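Local structure of hypothetical protein VC0802 (Vibrio cholerae, 1ZVP) at residues Tyr36-Ile42 / Leu51-Leu55. The protein is of unknown function, but its two ACT-family regions are consistent with small-molecule sensing or regulation, and it is possibly a transport protein. Residues are numbered along the deposited sequence; the frame is centred on the assembly and turned at random.
Sequences YLSLEPI and LTLVL
Ile42 N donates a backbone hydrogen bond of 2.9 Å to Val54 O, bent at the hydrogen (133°) though nearly in line with the C=O bond (167°), where the loop before strand 43-47 meets the middle strand of an antiparallel three-stranded sheet in an ACT domain. The contact is an example of how a connection between strands can cover part of one side of a strand: a short 3-10 turn, 37-39, leads into Pro41, and Tyr36, Leu39 and Pro41 settle on leucines of strand 50-56. Leu51 and Leu53 share the Tyr36 ring, and Leu53 and Leu55 share Leu39 and Pro41.

Tyr36 and Leu53 cross at about a right angle, CD1 of the leucine lying obliquely 3.8 Å from CD1 of the ring; the phenol OH is hydrogen-bonded to Asn30 O. Leu39 sends its CD1 in plane to the edge of the same ring, where it also meets Leu53 CD1, while Leu53 CD2 reaches Pro41 CG at 4.1 Å. Val54 belongs to the other side of the strand, and its CG1, anti to the backbone N (chi1 -172°), lies 3.9 Å from Ile42 CG2. Ile42 also packs on Phe45 of the second subunit, which brings this end of the loop to the dimer interface. The tightest apolar approach is at Leu55, whose CD2 lies 3.5 Å from Leu39 CB.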
loop_
_atom_site.group_PDB
_atom_site.type_symbol
_atom_site.label_atom_id
_atom_site.label_comp_id
_atom_site.label_asym_id
_atom_site.label_seq_id
_atom_site.Cartn_x
_atom_site.Cartn_y
_atom_site.Cartn_z
ATOM N N TYR D 36 -2.287 -6.214 -20.869
ATOM C CA TYR D 36 -3.012 -5.044 -20.361
ATOM C C TYR D 36 -2.227 -3.732 -20.402
ATOM O O TYR D 36 -2.730 -2.691 -19.981
ATOM C CB TYR D 36 -3.531 -5.321 -18.944
ATOM C CG TYR D 36 -4.535 -6.452 -18.879
ATOM C CD1 TYR D 36 -5.898 -6.212 -19.067
ATOM C CD2 TYR D 36 -4.123 -7.761 -18.636
ATOM C CE1 TYR D 36 -6.830 -7.251 -19.013
ATOM C CE2 TYR D 36 -5.044 -8.811 -18.579
ATOM C CZ TYR D 36 -6.396 -8.550 -18.770
ATOM O OH TYR D 36 -7.311 -9.581 -18.711
ATOM N N LEU D 37 -1.005 -3.790 -20.924
ATOM C CA LEU D 37 -0.125 -2.623 -21.045
ATOM C C LEU D 37 -0.782 -1.400 -21.690
ATOM O O LEU D 37 -0.547 -0.272 -21.254
ATOM C CB LEU D 37 1.146 -3.003 -21.818
ATOM C CG LEU D 37 2.494 -3.210 -21.109
ATOM C CD1 LEU D 37 2.355 -3.637 -19.669
ATOM C CD2 LEU D 37 3.343 -4.213 -21.886
ATOM N N SER D 38 -1.597 -1.634 -22.720
ATOM C CA SER D 38 -2.257 -0.557 -23.471
ATOM C C SER D 38 -3.268 0.222 -22.631
ATOM O O SER D 38 -3.655 1.334 -22.997
ATOM C CB SER D 38 -2.940 -1.106 -24.727
ATOM O OG SER D 38 -3.866 -2.123 -24.384
ATOM N N LEU D 39 -3.690 -0.361 -21.510
ATOM C CA LEU D 39 -4.578 0.315 -20.569
ATOM C C LEU D 39 -3.840 1.346 -19.702
ATOM O O LEU D 39 -4.470 2.208 -19.083
ATOM C CB LEU D 39 -5.303 -0.702 -19.682
ATOM C CG LEU D 39 -6.259 -1.693 -20.347
ATOM C CD1 LEU D 39 -6.850 -2.632 -19.311
ATOM C CD2 LEU D 39 -7.358 -0.965 -21.095
ATOM N N GLU D 40 -2.508 1.244 -19.679
ATOM C CA GLU D 40 -1.616 2.146 -18.933
ATOM C C GLU D 40 -1.971 2.259 -17.449
ATOM O O GLU D 40 -2.236 3.362 -16.961
ATOM C CB GLU D 40 -1.578 3.533 -19.571
ATOM C CG GLU D 40 -0.853 3.593 -20.903
ATOM C CD GLU D 40 -1.363 4.723 -21.792
ATOM O OE1 GLU D 40 -1.248 4.595 -23.032
ATOM O OE2 GLU D 40 -1.890 5.732 -21.260
ATOM N N PRO D 41 -1.976 1.121 -16.730
ATOM C CA PRO D 41 -2.348 1.141 -15.321
ATOM C C PRO D 41 -1.345 1.929 -14.477
ATOM O O PRO D 41 -0.139 1.825 -14.701
ATOM C CB PRO D 41 -2.334 -0.341 -14.936
ATOM C CG PRO D 41 -1.436 -0.982 -15.918
ATOM C CD PRO D 41 -1.633 -0.240 -17.184
ATOM N N ILE D 42 -1.843 2.715 -13.524
ATOM C CA ILE D 42 -0.973 3.494 -12.652
ATOM C C ILE D 42 -0.292 2.566 -11.656
ATOM O O ILE D 42 0.826 2.834 -11.215
ATOM C CB ILE D 42 -1.726 4.651 -11.947
ATOM C CG1 ILE D 42 -0.734 5.636 -11.323
ATOM C CG2 ILE D 42 -2.750 4.125 -10.929
ATOM C CD1 ILE D 42 -1.373 6.838 -10.682
ATOM N N LEU D 51 -4.169 -10.760 -11.416
ATOM C CA LEU D 51 -3.505 -9.461 -11.538
ATOM C C LEU D 51 -4.427 -8.334 -11.127
ATOM O O LEU D 51 -5.505 -8.176 -11.697
ATOM C CB LEU D 51 -3.048 -9.250 -12.980
ATOM C CG LEU D 51 -2.187 -8.053 -13.360
ATOM C CD1 LEU D 51 -0.765 -8.193 -12.838
ATOM C CD2 LEU D 51 -2.179 -7.944 -14.866
ATOM N N THR D 52 -4.010 -7.564 -10.123
ATOM C CA THR D 52 -4.696 -6.315 -9.757
ATOM C C THR D 52 -4.211 -5.203 -10.677
ATOM O O THR D 52 -3.002 -5.023 -10.856
ATOM C CB THR D 52 -4.442 -5.906 -8.269
ATOM O OG1 THR D 52 -4.888 -6.941 -7.382
ATOM C CG2 THR D 52 -5.165 -4.597 -7.917
ATOM N N LEU D 53 -5.150 -4.475 -11.276
ATOM C CA LEU D 53 -4.821 -3.271 -12.026
ATOM C C LEU D 53 -5.507 -2.095 -11.373
ATOM O O LEU D 53 -6.670 -2.194 -11.004
ATOM C CB LEU D 53 -5.270 -3.367 -13.491
ATOM C CG LEU D 53 -4.756 -4.499 -14.394
ATOM C CD1 LEU D 53 -5.511 -4.504 -15.736
ATOM C CD2 LEU D 53 -3.240 -4.426 -14.614
ATOM N N VAL D 54 -4.782 -0.992 -11.214
ATOM C CA VAL D 54 -5.388 0.271 -10.799
ATOM C C VAL D 54 -5.338 1.182 -12.014
ATOM O O VAL D 54 -4.273 1.468 -12.544
ATOM C CB VAL D 54 -4.700 0.918 -9.547
ATOM C CG1 VAL D 54 -5.498 2.107 -9.051
ATOM C CG2 VAL D 54 -4.561 -0.081 -8.427
ATOM N N LEU D 55 -6.516 1.613 -12.446
ATOM C CA LEU D 55 -6.709 2.233 -13.742
ATOM C C LEU D 55 -7.582 3.451 -13.606
ATOM O O LEU D 55 -8.434 3.500 -12.723
ATOM C CB LEU D 55 -7.448 1.260 -14.669
ATOM C CG LEU D 55 -6.791 -0.048 -15.090
ATOM C CD1 LEU D 55 -7.834 -1.105 -15.329
ATOM C CD2 LEU D 55 -5.986 0.190 -16.341
#